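Local coordinates for outer membrane protein SusF (Bacteroides thetaiotaomicron, PDB 4FE9), which binds starch at the bacterial cell surface through its carbohydrate-binding modules, before the glycan is transported into the periplasm for degradation, at residues A[36-41]-A[137-142]; A[48-53]-A[87-92]; A[184-189]-A[233-238]; A[349-354]-A[364-369]; A[368-373]-A[399-404]. One frame throughout, in Å; residues are numbered along the deposited sequence.

Contact 1: A[36-41]-A[137-142]; sequences DASIVM and SITLQP. With EDO (1,2-ethanediol), chain D.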
# COMPACT_ATOMS: atom_id res chain seq x y z
N ASP A 36 30.94 18.92 12.25
CA ASP A 36 29.89 19.10 11.26
C ASP A 36 28.60 18.43 11.70
O ASP A 36 28.17 17.43 11.11
CB ASP A 36 30.36 18.60 9.88
CG ASP A 36 31.61 19.36 9.37
OD1 ASP A 36 31.54 20.59 9.25
OD2 ASP A 36 32.68 18.72 9.16
N ALA A 37 27.97 18.97 12.74
CA ALA A 37 26.87 18.28 13.43
C ALA A 37 25.49 18.65 12.87
O ALA A 37 24.53 17.89 13.02
CB ALA A 37 26.94 18.53 14.96
N SER A 38 25.43 19.75 12.12
CA SER A 38 24.16 20.29 11.66
C SER A 38 24.29 20.76 10.24
O SER A 38 24.48 21.95 9.99
CB SER A 38 23.74 21.49 12.53
OG SER A 38 23.57 21.10 13.87
N ILE A 39 24.20 19.83 9.29
CA ILE A 39 24.59 20.10 7.92
C ILE A 39 23.37 20.57 7.07
O ILE A 39 22.29 20.02 7.18
CB ILE A 39 25.16 18.83 7.29
CG1 ILE A 39 26.45 18.46 7.96
CG2 ILE A 39 25.35 19.01 5.75
CD1 ILE A 39 26.80 16.98 7.77
N VAL A 40 23.53 21.67 6.35
CA VAL A 40 22.49 22.17 5.43
C VAL A 40 23.02 22.09 4.01
O VAL A 40 23.95 22.79 3.66
CB VAL A 40 22.12 23.68 5.75
CG1 VAL A 40 21.19 24.25 4.68
CG2 VAL A 40 21.46 23.78 7.12
N MET A 41 22.51 21.16 3.23
CA MET A 41 23.18 20.82 1.97
C MET A 41 23.19 22.05 1.05
O MET A 41 24.15 22.27 0.29
CB MET A 41 22.47 19.65 1.28
CG MET A 41 22.70 18.30 1.93
SD MET A 41 24.45 17.95 2.07
CE MET A 41 24.89 17.82 0.32
N SER A 137 24.76 11.75 17.59
CA SER A 137 23.66 12.26 16.69
C SER A 137 24.22 13.39 15.91
O SER A 137 24.90 14.25 16.48
CB SER A 137 22.49 12.85 17.49
OG SER A 137 21.79 11.86 18.17
N ILE A 138 23.88 13.45 14.62
CA ILE A 138 23.96 14.67 13.87
C ILE A 138 22.67 14.80 13.03
O ILE A 138 21.79 13.90 13.07
CB ILE A 138 25.19 14.68 12.92
CG1 ILE A 138 25.03 13.60 11.85
CG2 ILE A 138 26.53 14.44 13.72
CD1 ILE A 138 25.94 13.81 10.70
N THR A 139 22.51 15.94 12.38
CA THR A 139 21.42 16.12 11.44
C THR A 139 21.90 16.69 10.13
O THR A 139 23.01 17.23 10.04
CB THR A 139 20.38 17.05 11.99
OG1 THR A 139 20.92 18.38 12.03
CG2 THR A 139 19.95 16.58 13.40
N LEU A 140 21.13 16.42 9.08
CA LEU A 140 21.46 16.86 7.75
C LEU A 140 20.15 17.22 7.04
O LEU A 140 19.15 16.51 7.16
CB LEU A 140 22.20 15.75 6.96
CG LEU A 140 22.59 16.04 5.50
CD1 LEU A 140 23.95 15.40 5.11
CD2 LEU A 140 21.50 15.58 4.53
N GLN A 141 20.17 18.33 6.33
CA GLN A 141 19.00 18.75 5.57
C GLN A 141 19.32 18.70 4.10
O GLN A 141 20.14 19.49 3.61
CB GLN A 141 18.60 20.18 5.96
CG GLN A 141 17.37 20.71 5.17
CD GLN A 141 17.17 22.20 5.36
OE1 GLN A 141 17.74 22.79 6.25
NE2 GLN A 141 16.44 22.81 4.47
N PRO A 142 18.63 17.82 3.37
CA PRO A 142 18.89 17.74 1.94
C PRO A 142 18.55 19.05 1.26
O PRO A 142 17.90 19.89 1.87
CB PRO A 142 17.93 16.64 1.48
CG PRO A 142 17.73 15.78 2.67
CD PRO A 142 17.75 16.74 3.85
C1 EDO D . 17.18 26.43 4.38
O1 EDO D . 15.95 25.99 3.77
C2 EDO D . 18.33 26.17 3.42
O2 EDO D . 17.94 26.52 2.07
O HOH W 1 20.78 19.88 9.53
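Ile-39 and Leu-140 face each other across a parallel strand pair, and their branched ends carry the apolar side of the contact. CG2 of Ile-39, anti to the backbone N, lies 3.9 Å from CD1 of Leu-140. Met-41, two residues on from Ile-39, crosses the same leucine obliquely: its CG touches Leu-140 CD2 at 3.9 Å, and its bent chain sets SD near CD1. An alanine in place of Leu-140 would probably leave Ile-39 CG2 and the Met-41 thioether without their shared partner and open a gap between them. On the opposite face Val-40 and Gln-141 run side by side, with Val-40 CG2 3.9 Å from Gln-141 OE1, while the amide NE2 is held by Ser-108 and bonds only weakly to an ethanediol. Four backbone bonds of 2.8 to 3.0 Å alternate between the strands: Thr-139 N to Ala-37 O, Ile-39 N to Thr-139 O, Gln-141 N to Ile-39 O and Met-41 N to Gln-141 O. A water donates to Ile-39 O and also bonds Thr-139 OG1, so that carbonyl has two partners. Farther out, Leu-95 of helix 92-102 packs on Ile-39, and Leu-92 and Asp-96 on Met-41. Strand 38-40 pairs in parallel with strand 128-141, at 8°, in the mixed sheet of the N-terminal domain, whose family belongs to the E-set clan of Ig-like folds.

Contact 2: A[48-53]-A[87-92]; sequences SVEIAK and VFKVAL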
# COMPACT_ATOMS: atom_id res chain seq x y z
N SER A 48 34.08 16.72 2.12
CA SER A 48 34.05 15.76 3.21
C SER A 48 33.72 16.46 4.54
O SER A 48 33.99 17.65 4.70
CB SER A 48 35.39 15.08 3.30
OG SER A 48 36.34 16.00 3.81
N VAL A 49 33.07 15.74 5.45
CA VAL A 49 32.68 16.30 6.74
C VAL A 49 33.13 15.39 7.87
O VAL A 49 33.18 14.18 7.71
CB VAL A 49 31.14 16.48 6.83
CG1 VAL A 49 30.69 17.67 5.94
CG2 VAL A 49 30.44 15.21 6.40
N GLU A 50 33.39 15.99 9.03
CA GLU A 50 33.72 15.25 10.23
C GLU A 50 32.48 15.03 11.01
O GLU A 50 31.93 15.99 11.59
CB GLU A 50 34.68 16.06 11.09
CG GLU A 50 35.61 16.93 10.28
CD GLU A 50 36.82 17.44 11.11
OE1 GLU A 50 36.65 17.79 12.30
OE2 GLU A 50 37.93 17.55 10.54
N ILE A 51 32.12 13.77 11.21
CA ILE A 51 30.83 13.50 11.81
C ILE A 51 30.90 12.99 13.26
O ILE A 51 29.89 13.02 13.98
CB ILE A 51 29.95 12.60 10.93
CG1 ILE A 51 30.60 11.24 10.75
CG2 ILE A 51 29.72 13.26 9.58
CD1 ILE A 51 29.66 10.22 10.06
N ALA A 52 32.08 12.54 13.68
CA ALA A 52 32.24 12.01 15.00
C ALA A 52 33.72 11.99 15.39
O ALA A 52 34.60 12.16 14.54
CB ALA A 52 31.61 10.60 15.11
N LYS A 53 33.98 11.84 16.68
CA LYS A 53 35.36 11.83 17.19
C LYS A 53 35.42 10.85 18.35
O LYS A 53 34.48 10.75 19.11
CB LYS A 53 35.74 13.24 17.65
CG LYS A 53 37.18 13.39 18.15
CD LYS A 53 37.44 14.86 18.59
CE LYS A 53 38.85 15.05 19.19
NZ LYS A 53 39.82 14.14 18.56
N VAL A 87 39.30 11.38 14.37
CA VAL A 87 38.09 11.98 13.82
C VAL A 87 37.60 11.20 12.60
O VAL A 87 38.40 10.75 11.80
CB VAL A 87 38.32 13.48 13.43
CG1 VAL A 87 37.05 14.09 12.90
CG2 VAL A 87 38.81 14.25 14.63
N PHE A 88 36.30 10.91 12.57
CA PHE A 88 35.68 10.13 11.50
C PHE A 88 35.11 11.03 10.42
O PHE A 88 34.36 11.99 10.71
CB PHE A 88 34.58 9.22 12.08
CG PHE A 88 35.10 8.23 13.07
CD1 PHE A 88 35.54 6.97 12.64
CD2 PHE A 88 35.41 8.63 14.37
CE1 PHE A 88 36.18 6.10 13.53
CE2 PHE A 88 36.04 7.76 15.26
CZ PHE A 88 36.43 6.49 14.83
N LYS A 89 35.56 10.79 9.19
CA LYS A 89 35.19 11.63 8.03
C LYS A 89 34.40 10.81 7.01
O LYS A 89 34.73 9.63 6.76
CB LYS A 89 36.44 12.17 7.36
CG LYS A 89 37.21 13.18 8.16
CD LYS A 89 38.10 13.98 7.23
CE LYS A 89 39.31 14.53 7.97
NZ LYS A 89 39.86 15.75 7.32
N VAL A 90 33.43 11.45 6.35
CA VAL A 90 32.74 10.85 5.24
C VAL A 90 32.66 11.88 4.11
O VAL A 90 32.76 13.09 4.35
CB VAL A 90 31.30 10.38 5.61
CG1 VAL A 90 31.36 9.22 6.63
CG2 VAL A 90 30.47 11.55 6.18
N ALA A 91 32.45 11.40 2.88
CA ALA A 91 32.19 12.30 1.76
C ALA A 91 30.76 12.85 1.90
O ALA A 91 29.83 12.11 2.13
CB ALA A 91 32.34 11.51 0.35
N LEU A 92 30.64 14.17 1.87
CA LEU A 92 29.34 14.81 2.05
C LEU A 92 28.29 14.25 1.08
O LEU A 92 27.15 13.98 1.46
CB LEU A 92 29.46 16.34 1.89
CG LEU A 92 28.17 17.11 2.19
CD1 LEU A 92 27.60 16.70 3.52
CD2 LEU A 92 28.39 18.60 2.16
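An antiparallel strand pair of the N-terminal domain brings 48-53 against 87-92, the two short strand axes lying at 144° to each other. Val-49 and Val-90 form a hydrogen-bonded pair, Val-49 N giving to Val-90 O at 2.9 Å and Val-90 N returning to Val-49 O at 3.1 Å. Farther along, Ile-51 N bonds Phe-88 O, whereas Phe-88 N reaches Ala-52 O; Ile-51 and Ala-52 together face Phe-88, a classic beta bulge with Ile-51 (psi -16°) in its first position. The buried face carries Val-49, Val-90, Ala-52 and Phe-88, with Ile-51 packing beside Val-90. CG2 of Val-49 and CG2 of Val-90 meet at 3.7 Å, each methyl standing between its own backbone N and carbonyl carbon. Ile-51 crosses Val-90 at about a right angle, its CG2 lying 3.9 Å from Val-90 CG2 and its CD1 close to CG1. Beyond the strand end, Leu-92 CD1 touches Val-49 CG1 at 4.0 Å. The Phe-88 ring presents its edge to the Ala-52 peptide. On the other face Val-87 wedges its CG1 against Glu-50 CB at 3.6 Å, with CG2 beside Lys-53 CG. Glu-50 and Lys-89 run alongside each other, but OE2 and NZ stay 4.2 Å apart, beyond a salt bridge, so any attraction between the charges is probably modest. Leu-95 of helix 92-102, whose N-cap position is Ala-91, covers Val-49, Ile-51 and Val-90, while Ile-117 of strand 111-122 packs against Ala-52 and Phe-88.

Contact 3: A[184-189]-A[233-238]; sequences AEIEST and INTALD. With EDO (1,2-ethanediol), chain M.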
# COMPACT_ATOMS: atom_id res chain seq x y z
N ALA A 184 -1.94 3.90 -17.37
CA ALA A 184 -1.83 3.75 -18.80
C ALA A 184 -1.81 2.28 -19.12
O ALA A 184 -1.62 1.44 -18.23
CB ALA A 184 -0.54 4.44 -19.31
N GLU A 185 -2.01 1.95 -20.39
CA GLU A 185 -1.81 0.58 -20.82
C GLU A 185 -0.94 0.58 -22.05
O GLU A 185 -1.19 1.33 -22.98
CB GLU A 185 -3.15 -0.09 -21.12
CG GLU A 185 -2.98 -1.59 -21.48
CD GLU A 185 -4.30 -2.28 -21.81
OE1 GLU A 185 -5.37 -1.61 -21.76
OE2 GLU A 185 -4.27 -3.50 -22.11
N ILE A 186 0.15 -0.18 -22.01
CA ILE A 186 1.16 -0.07 -23.06
C ILE A 186 1.50 -1.43 -23.68
O ILE A 186 1.55 -2.43 -22.97
CB ILE A 186 2.48 0.61 -22.54
CG1 ILE A 186 3.22 -0.31 -21.56
CG2 ILE A 186 2.17 1.99 -21.88
CD1 ILE A 186 4.22 0.44 -20.70
N GLU A 187 1.94 -1.40 -24.94
CA GLU A 187 2.22 -2.63 -25.71
C GLU A 187 3.57 -3.23 -25.42
O GLU A 187 3.78 -4.39 -25.65
CB GLU A 187 2.12 -2.36 -27.23
CG GLU A 187 0.91 -1.50 -27.60
CD GLU A 187 0.24 -1.93 -28.92
OE1 GLU A 187 0.97 -2.19 -29.92
OE2 GLU A 187 -1.01 -1.94 -28.97
N SER A 188 4.53 -2.40 -25.02
CA SER A 188 5.85 -2.91 -24.58
C SER A 188 6.39 -1.99 -23.52
O SER A 188 5.83 -0.93 -23.30
CB SER A 188 6.82 -2.93 -25.77
OG SER A 188 6.82 -1.67 -26.42
N THR A 189 7.49 -2.36 -22.87
CA THR A 189 8.07 -1.47 -21.85
C THR A 189 8.45 -0.12 -22.47
O THR A 189 8.65 -0.01 -23.70
CB THR A 189 9.29 -2.08 -21.20
OG1 THR A 189 10.24 -2.42 -22.23
CG2 THR A 189 8.90 -3.37 -20.42
N ILE A 233 13.12 7.19 -17.09
CA ILE A 233 12.73 6.06 -16.30
C ILE A 233 12.18 4.99 -17.23
O ILE A 233 11.42 5.30 -18.19
CB ILE A 233 11.66 6.44 -15.29
CG1 ILE A 233 12.15 7.60 -14.36
CG2 ILE A 233 11.20 5.22 -14.51
CD1 ILE A 233 11.03 8.30 -13.60
N ASN A 234 12.50 3.73 -16.95
CA ASN A 234 11.88 2.65 -17.70
C ASN A 234 10.73 1.99 -16.93
O ASN A 234 10.84 1.72 -15.75
CB ASN A 234 12.93 1.61 -18.13
CG ASN A 234 12.37 0.62 -19.12
OD1 ASN A 234 11.72 -0.32 -18.72
ND2 ASN A 234 12.31 1.05 -20.37
N THR A 235 9.61 1.71 -17.60
CA THR A 235 8.47 1.09 -16.90
C THR A 235 8.79 -0.28 -16.35
O THR A 235 8.17 -0.72 -15.40
CB THR A 235 7.20 1.00 -17.78
OG1 THR A 235 7.49 0.25 -18.97
CG2 THR A 235 6.78 2.34 -18.16
N ALA A 236 9.74 -0.99 -16.97
CA ALA A 236 10.06 -2.39 -16.59
C ALA A 236 8.90 -3.38 -16.82
O ALA A 236 9.14 -4.56 -17.13
CB ALA A 236 10.57 -2.48 -15.14
N LEU A 237 7.69 -2.86 -16.89
CA LEU A 237 6.53 -3.68 -17.16
C LEU A 237 5.86 -3.22 -18.43
O LEU A 237 6.11 -2.12 -18.91
CB LEU A 237 5.53 -3.56 -16.00
CG LEU A 237 6.11 -3.82 -14.61
CD1 LEU A 237 5.26 -3.12 -13.54
CD2 LEU A 237 6.22 -5.35 -14.33
N ASP A 238 4.88 -3.99 -18.87
CA ASP A 238 3.97 -3.52 -19.86
C ASP A 238 2.59 -4.03 -19.55
O ASP A 238 2.33 -4.53 -18.44
CB ASP A 238 4.44 -3.92 -21.27
CG ASP A 238 4.52 -5.45 -21.46
OD1 ASP A 238 3.86 -6.19 -20.70
OD2 ASP A 238 5.18 -5.89 -22.42
C1 EDO M . 4.08 1.53 -26.46
O1 EDO M . 2.69 1.23 -26.35
C2 EDO M . 4.73 1.39 -25.08
O2 EDO M . 6.15 1.57 -25.15
O HOH W 2 11.75 0.00 -23.09
O HOH W 3 8.24 -5.24 -23.57
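Ile-186 starts the contact at the end of strand 179-186, sending CD1 toward Thr-235 tip to tip. Its CG1 stands between the backbone N and the carbonyl carbon (chi1 69°), 3.8 Å from Asp-238 CB, and CD1 lies 3.7 Å from Leu-237 O. At Glu-187 the backbone N gives a straight bond to an ethanediol oxygen. Ser-188 C then rests 3.5 Å from Asp-238 CB, and the aspartate's OD2 is linked through a water to Thr-189 N, weakly on the aspartate side. Thr-189 buries the most surface of the six. Its CG2 sits 3.4 Å from Leu-237 O and 3.5 Å from Ala-236 O, and OG1 shares a second water with Asn-234 ND2. Facing it, residues 234-236 fold as an Asx turn, Asn-234 OD1 accepting from Ala-236 N at 2.7 Å, within carbohydrate-binding module 1; Asn-234 ND2 also bonds Asn-191, a glucose-binding residue, and probably helps orient it. CA of Thr-189 also lies 3.4 Å from Thr-235 OG1. That hydroxyl donates in the carbonyl plane to Leu-237 O at 2.7 Å and also accepts from Ser-190 N, tying the turn to the chain that follows Thr-189. A valine in place of Thr-235 would probably leave Leu-237 O and Ser-190 N without this hydroxyl partner and weaken the tie.

Contact 4: A[349-354]-A[364-369]; sequences WYLVYV and EFEKPN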
# COMPACT_ATOMS: atom_id res chain seq x y z
N TRP A 349 -20.63 -15.54 10.94
CA TRP A 349 -20.86 -14.91 9.64
C TRP A 349 -20.01 -13.67 9.52
O TRP A 349 -20.06 -12.81 10.40
CB TRP A 349 -22.36 -14.55 9.47
CG TRP A 349 -23.26 -15.77 9.24
CD1 TRP A 349 -23.93 -16.49 10.19
CD2 TRP A 349 -23.51 -16.44 7.99
NE1 TRP A 349 -24.49 -17.62 9.62
CE2 TRP A 349 -24.35 -17.54 8.26
CE3 TRP A 349 -23.15 -16.17 6.66
CZ2 TRP A 349 -24.80 -18.40 7.26
CZ3 TRP A 349 -23.62 -17.00 5.67
CH2 TRP A 349 -24.43 -18.11 5.97
N TYR A 350 -19.32 -13.53 8.39
CA TYR A 350 -18.50 -12.34 8.12
C TYR A 350 -18.74 -11.82 6.70
O TYR A 350 -18.89 -12.60 5.78
CB TYR A 350 -17.02 -12.70 8.29
CG TYR A 350 -16.64 -13.13 9.71
CD1 TYR A 350 -16.55 -12.21 10.73
CD2 TYR A 350 -16.39 -14.46 10.00
CE1 TYR A 350 -16.23 -12.60 12.02
CE2 TYR A 350 -16.05 -14.85 11.29
CZ TYR A 350 -15.95 -13.92 12.29
OH TYR A 350 -15.64 -14.31 13.59
N LEU A 351 -18.80 -10.51 6.56
CA LEU A 351 -18.56 -9.85 5.27
C LEU A 351 -17.07 -9.87 4.95
O LEU A 351 -16.26 -9.22 5.65
CB LEU A 351 -19.07 -8.39 5.29
CG LEU A 351 -18.94 -7.64 3.93
CD1 LEU A 351 -20.06 -6.64 3.69
CD2 LEU A 351 -17.63 -6.96 3.78
N VAL A 352 -16.69 -10.69 3.97
CA VAL A 352 -15.34 -10.75 3.50
C VAL A 352 -15.13 -9.76 2.35
O VAL A 352 -15.89 -9.75 1.37
CB VAL A 352 -15.01 -12.15 3.03
CG1 VAL A 352 -13.62 -12.19 2.46
CG2 VAL A 352 -15.14 -13.16 4.20
N TYR A 353 -14.12 -8.90 2.48
CA TYR A 353 -13.78 -7.93 1.44
C TYR A 353 -12.34 -8.14 0.96
O TYR A 353 -11.43 -8.25 1.78
CB TYR A 353 -13.94 -6.53 2.01
CG TYR A 353 -13.40 -5.42 1.15
CD1 TYR A 353 -12.07 -5.04 1.23
CD2 TYR A 353 -14.24 -4.68 0.33
CE1 TYR A 353 -11.58 -3.96 0.50
CE2 TYR A 353 -13.77 -3.60 -0.39
CZ TYR A 353 -12.43 -3.26 -0.32
OH TYR A 353 -11.95 -2.21 -1.07
N VAL A 354 -12.16 -8.32 -0.36
CA VAL A 354 -10.86 -8.67 -0.95
C VAL A 354 -10.52 -7.71 -2.13
O VAL A 354 -11.39 -7.38 -2.97
CB VAL A 354 -10.81 -10.12 -1.47
CG1 VAL A 354 -9.40 -10.45 -2.02
CG2 VAL A 354 -11.21 -11.13 -0.39
N GLU A 364 -10.08 -8.03 4.10
CA GLU A 364 -10.75 -7.58 5.34
C GLU A 364 -11.91 -8.49 5.72
O GLU A 364 -12.59 -9.04 4.83
CB GLU A 364 -11.24 -6.14 5.21
CG GLU A 364 -10.14 -5.13 4.88
CD GLU A 364 -9.17 -4.89 6.07
OE1 GLU A 364 -8.06 -5.50 6.09
OE2 GLU A 364 -9.53 -4.12 6.97
N PHE A 365 -12.02 -8.81 7.01
CA PHE A 365 -13.25 -9.37 7.59
C PHE A 365 -13.98 -8.34 8.39
O PHE A 365 -13.38 -7.64 9.20
CB PHE A 365 -12.93 -10.54 8.48
CG PHE A 365 -12.65 -11.78 7.74
CD1 PHE A 365 -11.70 -11.80 6.73
CD2 PHE A 365 -13.31 -12.96 8.07
CE1 PHE A 365 -11.43 -12.96 6.04
CE2 PHE A 365 -13.05 -14.13 7.39
CZ PHE A 365 -12.11 -14.14 6.36
N GLU A 366 -15.28 -8.23 8.17
CA GLU A 366 -16.09 -7.18 8.77
C GLU A 366 -17.39 -7.73 9.33
O GLU A 366 -17.76 -8.83 9.04
CB GLU A 366 -16.39 -6.11 7.74
CG GLU A 366 -15.22 -5.15 7.51
CD GLU A 366 -15.38 -4.31 6.25
OE1 GLU A 366 -16.43 -3.62 6.11
OE2 GLU A 366 -14.45 -4.32 5.42
N LYS A 367 -18.10 -6.94 10.12
CA LYS A 367 -19.42 -7.36 10.60
C LYS A 367 -20.32 -7.59 9.37
O LYS A 367 -20.35 -6.77 8.46
CB LYS A 367 -20.04 -6.28 11.50
CG LYS A 367 -19.23 -5.97 12.78
CD LYS A 367 -19.39 -7.06 13.81
CE LYS A 367 -20.45 -6.71 14.85
NZ LYS A 367 -21.73 -7.45 14.62
N PRO A 368 -21.06 -8.73 9.36
CA PRO A 368 -22.01 -9.02 8.27
C PRO A 368 -23.26 -8.18 8.37
O PRO A 368 -24.32 -8.71 8.66
CB PRO A 368 -22.37 -10.47 8.51
CG PRO A 368 -22.33 -10.60 10.00
CD PRO A 368 -21.17 -9.70 10.45
N ASN A 369 -23.11 -6.86 8.25
CA ASN A 369 -24.24 -5.93 8.37
C ASN A 369 -24.96 -5.77 7.03
O ASN A 369 -24.41 -5.18 6.08
CB ASN A 369 -23.76 -4.56 8.81
CG ASN A 369 -23.29 -4.56 10.25
OD1 ASN A 369 -23.50 -5.53 10.96
ND2 ASN A 369 -22.49 -3.58 10.59
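Phe-365 gathers the apolar centre, taking Val-352 over one ring face and Tyr-350 CG near the ring plane at its edge. CG2 of Val-352, anti to its carbonyl carbon, makes a CH-pi contact 4.0 Å from the Phe-365 ring centroid and 16° off the ring normal. CG of Tyr-350 comes within 3.7 Å of Phe-365 CD2, and the two rings meet obliquely, their planes 59° apart. Toward the C-terminal end of segment 364-369, Pro-368 CG packs at 4.0 Å on Trp-349 CB. Around this core the backbones of hairpin 348-357/360-366 pair antiparallel. Tyr-353 N to Glu-364 O (2.8 Å) and Glu-364 N to Tyr-353 O (2.7 Å) are both nearly straight at the hydrogen. Glu-366 N gives to Leu-351 O at 2.9 Å, whereas the return bond from Leu-351 N to Glu-366 O is weak, just before Pro-368 centres an inverse gamma turn. On the opposite face Glu-364 CG approaches the Tyr-353 ring at 4.1 Å from CD1, and the carboxylates find partners beyond the hairpin, Glu-364 OE1 on Ser-326 N and Glu-366 OE1 on Lys-419 N. The pairing is therefore firm at 353/364 and slackens toward the proline, whose ring lies on the Trp-349 carbonyl oxygen and CB in place of a further backbone bond.

Contact 5: A[368-373]-A[399-404]; sequences PNVYLM and GEFVSP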
# COMPACT_ATOMS: atom_id res chain seq x y z
N PRO A 368 -21.06 -8.73 9.36
CA PRO A 368 -22.01 -9.02 8.27
C PRO A 368 -23.26 -8.18 8.37
O PRO A 368 -24.32 -8.71 8.66
CB PRO A 368 -22.37 -10.47 8.51
CG PRO A 368 -22.33 -10.60 10.00
CD PRO A 368 -21.17 -9.70 10.45
N ASN A 369 -23.11 -6.86 8.25
CA ASN A 369 -24.24 -5.93 8.37
C ASN A 369 -24.96 -5.77 7.03
O ASN A 369 -24.41 -5.18 6.08
CB ASN A 369 -23.76 -4.56 8.81
CG ASN A 369 -23.29 -4.56 10.25
OD1 ASN A 369 -23.50 -5.53 10.96
ND2 ASN A 369 -22.49 -3.58 10.59
N VAL A 370 -26.15 -6.35 6.93
CA VAL A 370 -26.99 -6.21 5.73
C VAL A 370 -28.09 -5.22 6.05
O VAL A 370 -28.62 -5.20 7.17
CB VAL A 370 -27.60 -7.54 5.34
CG1 VAL A 370 -28.52 -7.39 4.09
CG2 VAL A 370 -26.55 -8.53 5.08
N TYR A 371 -28.37 -4.33 5.10
CA TYR A 371 -29.27 -3.21 5.37
C TYR A 371 -30.45 -3.16 4.40
O TYR A 371 -30.27 -3.21 3.18
CB TYR A 371 -28.53 -1.91 5.32
CG TYR A 371 -27.51 -1.70 6.43
CD1 TYR A 371 -27.87 -1.07 7.62
CD2 TYR A 371 -26.14 -1.96 6.21
CE1 TYR A 371 -26.92 -0.73 8.57
CE2 TYR A 371 -25.20 -1.66 7.16
CZ TYR A 371 -25.59 -1.04 8.34
OH TYR A 371 -24.65 -0.75 9.29
N LEU A 372 -31.63 -2.89 4.96
CA LEU A 372 -32.77 -2.44 4.18
C LEU A 372 -32.61 -1.00 3.77
O LEU A 372 -32.22 -0.14 4.58
CB LEU A 372 -34.06 -2.64 4.97
CG LEU A 372 -35.35 -2.64 4.16
CD1 LEU A 372 -35.42 -3.91 3.25
CD2 LEU A 372 -36.58 -2.57 5.10
N MET A 373 -32.88 -0.71 2.50
CA MET A 373 -32.75 0.64 1.99
C MET A 373 -34.01 1.05 1.26
O MET A 373 -34.69 0.21 0.67
CB MET A 373 -31.56 0.74 1.02
CG MET A 373 -30.25 0.26 1.62
SD MET A 373 -29.56 1.55 2.66
CE MET A 373 -29.35 2.92 1.51
N GLY A 399 -28.94 -20.56 8.64
CA GLY A 399 -30.11 -19.75 8.90
C GLY A 399 -30.18 -18.56 7.95
O GLY A 399 -29.50 -18.53 6.92
N GLU A 400 -30.89 -17.52 8.38
CA GLU A 400 -31.34 -16.51 7.47
C GLU A 400 -31.25 -15.16 8.12
O GLU A 400 -31.53 -15.02 9.32
CB GLU A 400 -32.79 -16.82 6.99
CG GLU A 400 -32.87 -18.17 6.22
CD GLU A 400 -34.29 -18.54 5.73
OE1 GLU A 400 -34.38 -19.41 4.84
OE2 GLU A 400 -35.30 -17.98 6.26
N PHE A 401 -30.67 -14.20 7.41
CA PHE A 401 -30.77 -12.82 7.82
C PHE A 401 -32.20 -12.37 7.53
O PHE A 401 -32.77 -12.75 6.52
CB PHE A 401 -29.76 -11.95 7.02
CG PHE A 401 -28.30 -12.35 7.22
CD1 PHE A 401 -27.84 -13.56 6.77
CD2 PHE A 401 -27.41 -11.49 7.84
CE1 PHE A 401 -26.51 -13.94 6.98
CE2 PHE A 401 -26.08 -11.85 8.02
CZ PHE A 401 -25.64 -13.09 7.59
N VAL A 402 -32.76 -11.56 8.42
CA VAL A 402 -34.13 -11.12 8.26
C VAL A 402 -34.24 -9.65 8.50
O VAL A 402 -33.60 -9.13 9.41
CB VAL A 402 -35.10 -11.91 9.23
CG1 VAL A 402 -36.57 -11.48 9.01
CG2 VAL A 402 -34.95 -13.41 9.01
N SER A 403 -34.91 -8.96 7.59
CA SER A 403 -35.06 -7.52 7.66
C SER A 403 -36.13 -7.12 8.67
O SER A 403 -36.98 -7.93 9.02
CB SER A 403 -35.41 -6.95 6.27
OG SER A 403 -36.66 -7.45 5.80
N PRO A 404 -36.10 -5.86 9.10
CA PRO A 404 -37.20 -5.17 9.80
C PRO A 404 -38.42 -5.07 8.91
O PRO A 404 -38.30 -4.61 7.77
CB PRO A 404 -36.64 -3.77 10.04
CG PRO A 404 -35.15 -3.87 9.72
CD PRO A 404 -35.03 -4.93 8.72
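Phe-401 extends its ring from strand 401-402 toward Pro-368 and Val-370. From CB, CG stands anti to the carbonyl carbon (chi1 -60°), and the ring beyond it reaches both residues. Along one side of the ring, CD2 meets Val-370 CG2 at 4.1 Å; the valine methyl comes obliquely, and the two side chains cross at about a right angle. One atom farther, CE2 lies 3.7 Å from Pro-368 O, which sits at the ring edge near its plane, and 4.0 Å from Pro-368 CB. At the tip, CZ packs against Trp-349 CG, and the two rings meet edge-to-face. This places the phenylalanine at the junction of carbohydrate-binding modules 2 and 3, where Ile-298 of strand 294-301 touches both Phe-401 and Val-370, and Phe-462 meets the phenylalanine ring edge-to-face. Farther along the two segments Leu-372 takes over, with CD1 4.3 Å from Ser-403 CB and CD2 3.8 Å from Pro-404 O. CB of the same leucine is 4.5 Å from Pro-404 CD. Ser-403 OG bonds Val-458 N, and Leu-372 pairs by its backbone with Asp-389, a residue of the sodium site.

Overall arrangement
Contacts 1 and 2 belong to one mixed sheet of the N-terminal domain and touch, Asp-36 OD2 reaching Glu-50 N and Met-41 lying against Leu-92; contact 2 is nested within the loop closed by contact 1. Both pair strands by backbone bonds, parallel in the first and antiparallel in the second, with one apolar face and one partly exposed face. Contacts 4 and 5 are the buried ones. They share Pro-368 and Asn-369 and meet through Trp-349 and Phe-401, but contact 4 combines strand pairing with aromatic packing, whereas contact 5 rests on side-chain packing. Contact 3, partly buried and about 36 Å from contact 4 between centres, joins a strand end and a turn by side-chain packing supplemented by two bridging waters.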